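Local structure of chitinase (Thermococcus chitonophagus, 5XSW) at residues 295-307 with 328-340. The protein probably hydrolyses chitin as an endochitinase, and is represented here by its C-terminal portion with bound sugars. Sequence-based numbering, arbitrary orientation.
With NAG (2-acetamido-2-deoxy-beta-D-glucopyranose), chain D; PO4 (phosphate ion), chain E.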
# COMPACT_ATOMS: atom_id res chain seq x y z
N VAL A 295 3.07 -14.64 0.11
CA VAL A 295 2.69 -13.22 -0.04
C VAL A 295 2.11 -12.95 -1.44
O VAL A 295 1.10 -12.31 -1.56
CB VAL A 295 3.91 -12.28 0.23
CG1 VAL A 295 3.56 -10.79 -0.05
CG2 VAL A 295 4.36 -12.48 1.68
N ALA A 296 2.79 -13.40 -2.48
CA ALA A 296 2.28 -13.22 -3.83
C ALA A 296 0.88 -13.83 -4.00
O ALA A 296 -0.01 -13.19 -4.58
CB ALA A 296 3.26 -13.83 -4.88
N ALA A 297 0.70 -15.04 -3.46
CA ALA A 297 -0.64 -15.72 -3.50
C ALA A 297 -1.71 -14.88 -2.78
O ALA A 297 -2.79 -14.73 -3.25
CB ALA A 297 -0.52 -17.10 -2.88
N VAL A 298 -1.40 -14.33 -1.60
CA VAL A 298 -2.35 -13.49 -0.91
C VAL A 298 -2.64 -12.22 -1.68
O VAL A 298 -3.79 -11.77 -1.72
CB VAL A 298 -1.86 -13.15 0.54
CG1 VAL A 298 -2.77 -12.11 1.26
CG2 VAL A 298 -1.79 -14.51 1.37
N SER A 299 -1.62 -11.64 -2.32
CA SER A 299 -1.86 -10.45 -3.14
C SER A 299 -2.83 -10.72 -4.30
O SER A 299 -3.70 -9.90 -4.61
CB SER A 299 -0.51 -9.93 -3.70
OG SER A 299 -0.71 -8.64 -4.28
N LEU A 300 -2.62 -11.83 -4.98
CA LEU A 300 -3.50 -12.27 -6.05
C LEU A 300 -4.90 -12.58 -5.52
O LEU A 300 -5.90 -12.22 -6.12
CB LEU A 300 -2.91 -13.49 -6.74
CG LEU A 300 -1.63 -13.21 -7.51
CD1 LEU A 300 -0.81 -14.47 -7.69
CD2 LEU A 300 -1.96 -12.58 -8.84
N THR A 301 -4.93 -13.21 -4.37
CA THR A 301 -6.18 -13.58 -3.72
C THR A 301 -6.97 -12.32 -3.42
O THR A 301 -8.17 -12.29 -3.58
CB THR A 301 -5.92 -14.37 -2.43
OG1 THR A 301 -5.39 -15.65 -2.77
CG2 THR A 301 -7.20 -14.54 -1.64
N MET A 302 -6.26 -11.27 -3.01
CA MET A 302 -6.90 -10.02 -2.67
C MET A 302 -7.65 -9.46 -3.88
O MET A 302 -8.74 -8.97 -3.73
CB MET A 302 -5.86 -9.00 -2.19
CG MET A 302 -6.40 -7.60 -2.00
SD MET A 302 -6.41 -6.61 -3.50
CE MET A 302 -4.69 -6.16 -3.62
N GLU A 303 -7.06 -9.56 -5.06
CA GLU A 303 -7.73 -9.04 -6.24
C GLU A 303 -9.04 -9.79 -6.47
O GLU A 303 -10.07 -9.18 -6.69
CB GLU A 303 -6.85 -9.22 -7.47
CG GLU A 303 -5.48 -8.58 -7.40
CD GLU A 303 -4.63 -8.95 -8.59
OE1 GLU A 303 -5.18 -9.03 -9.69
OE2 GLU A 303 -3.42 -9.16 -8.43
N ARG A 304 -8.98 -11.11 -6.37
CA ARG A 304 -10.13 -11.95 -6.61
C ARG A 304 -11.22 -11.70 -5.58
O ARG A 304 -12.38 -11.57 -5.93
CB ARG A 304 -9.73 -13.42 -6.59
CG ARG A 304 -10.79 -14.38 -7.09
CD ARG A 304 -10.17 -15.68 -7.56
NE ARG A 304 -11.14 -16.69 -7.95
CZ ARG A 304 -11.65 -17.60 -7.13
NH1 ARG A 304 -11.30 -17.63 -5.86
NH2 ARG A 304 -12.51 -18.49 -7.59
N GLU A 305 -10.82 -11.59 -4.32
CA GLU A 305 -11.74 -11.27 -3.23
C GLU A 305 -12.38 -9.91 -3.41
O GLU A 305 -13.58 -9.72 -3.10
CB GLU A 305 -11.05 -11.33 -1.85
CG GLU A 305 -10.62 -12.80 -1.36
CD GLU A 305 -11.73 -13.55 -0.56
OE1 GLU A 305 -12.81 -12.95 -0.37
OE2 GLU A 305 -11.47 -14.70 -0.06
N LEU A 306 -11.60 -8.94 -3.90
CA LEU A 306 -12.14 -7.59 -4.09
C LEU A 306 -13.23 -7.61 -5.21
O LEU A 306 -14.29 -6.95 -5.09
CB LEU A 306 -11.02 -6.60 -4.49
CG LEU A 306 -11.47 -5.19 -4.81
CD1 LEU A 306 -12.05 -4.48 -3.60
CD2 LEU A 306 -10.22 -4.43 -5.35
N LEU A 307 -12.92 -8.28 -6.31
CA LEU A 307 -13.87 -8.39 -7.41
C LEU A 307 -15.17 -9.03 -6.89
O LEU A 307 -16.28 -8.50 -7.09
CB LEU A 307 -13.28 -9.19 -8.55
CG LEU A 307 -12.27 -8.35 -9.38
CD1 LEU A 307 -11.38 -9.17 -10.29
CD2 LEU A 307 -12.92 -7.19 -10.19
N GLU A 328 -10.49 -15.17 -16.52
CA GLU A 328 -10.26 -14.85 -15.14
C GLU A 328 -8.74 -14.62 -14.86
O GLU A 328 -8.32 -13.64 -14.19
CB GLU A 328 -10.79 -15.95 -14.22
CG GLU A 328 -10.45 -15.66 -12.74
CD GLU A 328 -11.02 -16.68 -11.76
OE1 GLU A 328 -10.97 -17.90 -12.08
OE2 GLU A 328 -11.45 -16.27 -10.67
N THR A 329 -7.95 -15.55 -15.36
CA THR A 329 -6.48 -15.52 -15.17
C THR A 329 -5.89 -14.25 -15.81
O THR A 329 -4.99 -13.62 -15.25
CB THR A 329 -5.81 -16.80 -15.74
OG1 THR A 329 -6.31 -17.94 -14.99
CG2 THR A 329 -4.28 -16.72 -15.55
N GLU A 330 -6.37 -13.88 -16.99
CA GLU A 330 -5.93 -12.65 -17.62
C GLU A 330 -6.24 -11.38 -16.76
O GLU A 330 -5.38 -10.50 -16.62
CB GLU A 330 -6.62 -12.49 -19.01
CG GLU A 330 -6.07 -13.53 -20.01
CD GLU A 330 -6.98 -13.63 -21.23
OE1 GLU A 330 -7.47 -12.58 -21.68
OE2 GLU A 330 -7.20 -14.73 -21.72
N ILE A 331 -7.46 -11.31 -16.23
CA ILE A 331 -7.91 -10.18 -15.40
C ILE A 331 -7.05 -10.11 -14.13
O ILE A 331 -6.53 -9.05 -13.74
CB ILE A 331 -9.36 -10.34 -15.02
CG1 ILE A 331 -10.24 -10.17 -16.27
CG2 ILE A 331 -9.78 -9.29 -13.96
CD1 ILE A 331 -11.71 -10.50 -16.06
N ILE A 332 -6.91 -11.25 -13.49
CA ILE A 332 -6.14 -11.28 -12.25
C ILE A 332 -4.64 -10.93 -12.52
O ILE A 332 -4.05 -10.17 -11.76
CB ILE A 332 -6.23 -12.67 -11.54
CG1 ILE A 332 -7.64 -12.96 -10.99
CG2 ILE A 332 -5.23 -12.79 -10.35
CD1 ILE A 332 -8.26 -11.85 -10.14
N ASP A 333 -4.03 -11.50 -13.56
CA ASP A 333 -2.65 -11.15 -13.88
C ASP A 333 -2.52 -9.65 -14.27
O ASP A 333 -1.58 -8.98 -13.90
CB ASP A 333 -2.11 -11.97 -15.02
CG ASP A 333 -0.67 -11.68 -15.27
OD1 ASP A 333 0.14 -12.07 -14.40
OD2 ASP A 333 -0.30 -10.98 -16.26
N PHE A 334 -3.45 -9.16 -15.08
CA PHE A 334 -3.41 -7.73 -15.42
C PHE A 334 -3.46 -6.83 -14.16
O PHE A 334 -2.71 -5.87 -14.05
CB PHE A 334 -4.57 -7.40 -16.40
CG PHE A 334 -4.66 -5.93 -16.76
CD1 PHE A 334 -3.73 -5.35 -17.64
CD2 PHE A 334 -5.64 -5.15 -16.21
CE1 PHE A 334 -3.82 -4.00 -17.98
CE2 PHE A 334 -5.78 -3.81 -16.56
CZ PHE A 334 -4.86 -3.22 -17.44
N GLY A 335 -4.34 -7.16 -13.22
CA GLY A 335 -4.52 -6.43 -11.98
C GLY A 335 -3.25 -6.52 -11.12
O GLY A 335 -2.94 -5.64 -10.29
N TYR A 336 -2.53 -7.62 -11.26
CA TYR A 336 -1.30 -7.81 -10.46
C TYR A 336 -0.26 -6.84 -10.94
O TYR A 336 0.43 -6.18 -10.13
CB TYR A 336 -0.75 -9.22 -10.59
CG TYR A 336 0.48 -9.44 -9.68
CD1 TYR A 336 0.33 -9.83 -8.37
CD2 TYR A 336 1.75 -9.28 -10.20
CE1 TYR A 336 1.44 -10.07 -7.54
CE2 TYR A 336 2.89 -9.49 -9.40
CZ TYR A 336 2.72 -9.87 -8.08
OH TYR A 336 3.83 -10.08 -7.29
N ASN A 337 -0.15 -6.73 -12.25
CA ASN A 337 0.86 -5.83 -12.84
C ASN A 337 0.42 -4.34 -12.88
O ASN A 337 1.21 -3.45 -12.58
CB ASN A 337 1.17 -6.30 -14.25
CG ASN A 337 2.19 -5.39 -14.97
OD1 ASN A 337 1.89 -4.88 -16.04
ND2 ASN A 337 3.39 -5.19 -14.37
N ARG A 338 -0.85 -4.07 -13.19
CA ARG A 338 -1.29 -2.66 -13.37
C ARG A 338 -2.17 -2.15 -12.23
O ARG A 338 -2.48 -0.97 -12.20
CB ARG A 338 -2.02 -2.52 -14.70
CG ARG A 338 -1.17 -2.76 -15.95
CD ARG A 338 0.08 -1.88 -16.15
NE ARG A 338 -0.14 -0.46 -15.89
CZ ARG A 338 -0.66 0.42 -16.74
NH1 ARG A 338 -1.05 0.05 -17.95
NH2 ARG A 338 -0.75 1.70 -16.37
N GLY A 339 -2.57 -3.02 -11.31
CA GLY A 339 -3.29 -2.64 -10.10
C GLY A 339 -4.81 -2.86 -10.24
O GLY A 339 -5.35 -2.95 -11.34
N VAL A 340 -5.52 -2.89 -9.13
CA VAL A 340 -6.98 -3.11 -9.20
C VAL A 340 -7.74 -1.89 -9.73
O VAL A 340 -8.90 -2.02 -10.20
CB VAL A 340 -7.56 -3.53 -7.82
CG1 VAL A 340 -6.94 -4.84 -7.35
CG2 VAL A 340 -7.34 -2.42 -6.76
C1 NAG D . 0.96 5.92 -18.45
C2 NAG D . 0.01 5.16 -17.53
C3 NAG D . 0.53 5.18 -16.13
C4 NAG D . 1.93 4.69 -16.02
C5 NAG D . 2.81 5.48 -16.91
C6 NAG D . 4.25 4.88 -16.86
C7 NAG D . -2.47 5.17 -17.84
C8 NAG D . -3.80 5.95 -17.87
N2 NAG D . -1.26 5.87 -17.59
O3 NAG D . -0.33 4.44 -15.26
O4 NAG D . 2.43 4.93 -14.66
O5 NAG D . 2.33 5.39 -18.30
O6 NAG D . 4.99 5.64 -17.78
O7 NAG D . -2.44 3.96 -17.95
P PO4 E . -3.16 -2.40 -5.71
O1 PO4 E . -1.73 -2.52 -5.35
O2 PO4 E . -4.12 -3.07 -4.76
O3 PO4 E . -3.43 -0.93 -5.81
O4 PO4 E . -3.55 -3.06 -6.97
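The ring of Y336 receives the carboxylate of E303 at its edge, OE2 lying near the ring plane 3.8 Å from CD1, while L300 CD2 approaches the same CD1 obliquely at 3.6 Å. The guanidinium of R304 is likewise met at its edge: NE bonds E328 OE2 over 2.8 Å, with the acceptor in the guanidinium plane but the donor 30° out of the carboxylate plane, on its syn side. This salt bridge is reached by two extended chains and tied further by Y154, which bonds both R304 NH2 and E328 OE1, and by Y315 at E328 OE2.

Between the Y336 ring and this salt bridge the helices interlock. E303, its chain extended beyond CG, is a knob among I332, G335, Y336 and V340; glycine at 335 lets the carboxylate lie against the backbone, OE1 3.5 Å from G335 C. I332 answers as a knob among L300, E303, R304 and L307, its CG2 3.6 Å from L300 CD2. Beyond the helix end, V340 CB packs on L306 CD2 at 3.7 Å.

At the C-terminal end of helix 327-338, R338 NH2 bonds NAG O7, and NAG O3 lies at the edge of its guanidinium, in plane; E213 and Q251 of the second subunit also hold this sugar. The whole exemplifies reciprocal knobs-into-holes packing: the axes of 295-307 and 328-338 approach to 9.6 Å and run at 115° to each other in the buried helical core, with helix 327-338 carrying N337 of the glycan pocket.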